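Local coordinates for putative ATPase, AAA family (PDB 3CTD) that probably acts, as a RarA/MGS1/WRNIP1-type DNA-dependent ATPase, in the cellular response to stalled DNA replication, here represented by its C-terminal portion, at the interface of chains A and B. Coordinates in Å, arbitrary orientation; residue numbers count along the deposited sequence, not the author numbering. Chains: chain A/B, Putative ATPase, AAA family.

The interface of chains A and B. Residues chain A 40-41, 44, 47; chain B 150-153, 158.
Helix 35-47 of chain A meets 3-10 helix 149-151 and the loop after it in chain B at A:Lys44, whose aliphatic chain lies across the ring of B:Tyr158. CE of A:Lys44 stands 3.4 Å from the centroid of the B:Tyr158 ring and above the middle of one face, a CH-pi contact, while CG and CD pass over the CE1 side of the same ring. CG anti to the carbonyl carbon (chi1 -62°) starts the lysine chain on its course across the ring, and the chain runs extended until its bend at chi4, which turns the terminal amine NZ back toward its own helix. There NZ of A:Lys44 donates to the hydroxyl OG of A:Ser40, one turn earlier, at 2.5 Å.

That hydroxyl also reaches across the interface, where OG of A:Ser40 donates to the backbone O of B:Leu151 at 3.0 Å. OG stands above the carbonyl plane, 40° out of it, so the bond does not follow a lone pair. Apolar contact flanks it: CD of A:Lys44 is 3.8 Å from CA of B:Leu151, and CB of A:Ala41 is 4.0 Å from CB of B:Leu151.

At the other end of the ring, NH1 of the A:Arg47 guanidinium donates to the phenol OH of B:Tyr158 at 3.0 Å. The oxygen lies near the guanidinium plane, although that plane and the ring are steeply inclined to each other, 63° apart. Water 1, in plane at the ring's edge, links OH of B:Tyr158 to the backbone O of A:Lys44, 2.6 Å from each of these oxygens. Arginine and water together would restrain the phenol's position, with the lysine chain covering one ring face.

Within the fold, the contact joins one side of helix 35-47, at the start of the modelled chain A, to 3-10 helix 149-151 and the following loop of chain B. It is part of an interface without exact two-fold symmetry in a four-copy deposited assembly, whose biological relevance the structure alone does not show.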
loop_
_atom_site.group_PDB
_atom_site.type_symbol
_atom_site.label_atom_id
_atom_site.label_comp_id
_atom_site.label_asym_id
_atom_site.label_seq_id
_atom_site.Cartn_x
_atom_site.Cartn_y
_atom_site.Cartn_z
ATOM N N SER A 40 8.148 -25.876 6.384
ATOM C CA SER A 40 6.824 -26.438 6.209
ATOM C C SER A 40 6.018 -26.291 7.510
ATOM O O SER A 40 4.862 -25.872 7.491
ATOM C CB SER A 40 6.906 -27.909 5.795
ATOM O OG SER A 40 5.628 -28.514 5.940
ATOM N N ALA A 41 6.611 -26.622 8.650
ATOM C CA ALA A 41 5.842 -26.524 9.895
ATOM C C ALA A 41 5.398 -25.066 10.122
ATOM O O ALA A 41 4.245 -24.794 10.505
ATOM C CB ALA A 41 6.655 -27.040 11.061
ATOM N N LYS A 44 2.591 -24.173 7.535
ATOM C CA LYS A 44 1.323 -24.804 7.956
ATOM C C LYS A 44 0.773 -24.156 9.219
ATOM O O LYS A 44 -0.429 -24.118 9.412
ATOM C CB LYS A 44 1.457 -26.311 8.195
ATOM C CG LYS A 44 1.858 -27.118 6.994
ATOM C CD LYS A 44 2.462 -28.440 7.437
ATOM C CE LYS A 44 2.335 -29.450 6.319
ATOM N NZ LYS A 44 3.277 -29.147 5.221
ATOM N N ARG A 47 -0.881 -21.105 8.035
ATOM C CA ARG A 47 -2.144 -21.534 7.391
ATOM C C ARG A 47 -3.208 -21.918 8.407
ATOM O O ARG A 47 -4.389 -21.699 8.167
ATOM C CB ARG A 47 -1.915 -22.683 6.390
ATOM C CG ARG A 47 -3.134 -23.106 5.684
ATOM C CD ARG A 47 -2.821 -24.244 4.677
ATOM N NE ARG A 47 -1.763 -23.826 3.768
ATOM C CZ ARG A 47 -0.662 -24.532 3.526
ATOM N NH1 ARG A 47 -0.487 -25.725 4.076
ATOM N NH2 ARG A 47 0.257 -24.058 2.710
ATOM N N HIS B 150 3.314 -34.865 11.167
ATOM C CA HIS B 150 2.220 -34.415 10.310
ATOM C C HIS B 150 2.464 -32.992 9.779
ATOM O O HIS B 150 1.670 -32.482 9.016
ATOM C CB HIS B 150 0.889 -34.489 11.048
ATOM C CG HIS B 150 0.788 -33.533 12.183
ATOM N ND1 HIS B 150 1.397 -33.762 13.393
ATOM C CD2 HIS B 150 0.163 -32.341 12.298
ATOM C CE1 HIS B 150 1.166 -32.749 14.206
ATOM N NE2 HIS B 150 0.421 -31.868 13.564
ATOM N N LEU B 151 3.565 -32.372 10.215
ATOM C CA LEU B 151 3.903 -31.000 9.883
ATOM C C LEU B 151 5.114 -30.944 8.983
ATOM O O LEU B 151 5.507 -29.864 8.574
ATOM C CB LEU B 151 4.183 -30.156 11.124
ATOM C CG LEU B 151 3.017 -29.985 12.100
ATOM C CD1 LEU B 151 3.408 -29.081 13.282
ATOM C CD2 LEU B 151 1.790 -29.501 11.382
ATOM N N LYS B 152 5.708 -32.101 8.694
ATOM C CA LYS B 152 6.827 -32.171 7.762
ATOM C C LYS B 152 6.421 -31.870 6.325
ATOM O O LYS B 152 5.247 -31.968 5.930
ATOM C CB LYS B 152 7.485 -33.558 7.794
ATOM C CG LYS B 152 8.352 -33.809 9.023
ATOM C CD LYS B 152 9.124 -35.116 8.896
ATOM C CE LYS B 152 9.424 -35.665 10.277
ATOM N NZ LYS B 152 10.756 -36.338 10.269
ATOM N N ASN B 153 7.410 -31.520 5.529
ATOM C CA ASN B 153 7.184 -31.343 4.118
ATOM C C ASN B 153 6.565 -32.596 3.456
ATOM O O ASN B 153 7.115 -33.703 3.592
ATOM C CB ASN B 153 8.527 -30.980 3.493
ATOM C CG ASN B 153 8.424 -30.729 2.034
ATOM O OD1 ASN B 153 9.217 -31.256 1.275
ATOM N ND2 ASN B 153 7.431 -29.940 1.614
ATOM N N TYR B 158 -1.004 -34.923 7.103
ATOM C CA TYR B 158 -1.294 -33.496 7.294
ATOM C C TYR B 158 -2.689 -33.222 6.821
ATOM O O TYR B 158 -3.055 -33.701 5.746
ATOM C CB TYR B 158 -0.321 -32.624 6.481
ATOM C CG TYR B 158 -0.714 -31.169 6.413
ATOM C CD1 TYR B 158 -0.764 -30.383 7.589
ATOM C CD2 TYR B 158 -1.049 -30.550 5.182
ATOM C CE1 TYR B 158 -1.130 -29.025 7.565
ATOM C CE2 TYR B 158 -1.399 -29.153 5.154
ATOM C CZ TYR B 158 -1.432 -28.419 6.354
ATOM O OH TYR B 158 -1.780 -27.075 6.378
HETATM O O HOH W 1 -2.280 -25.784 8.556
#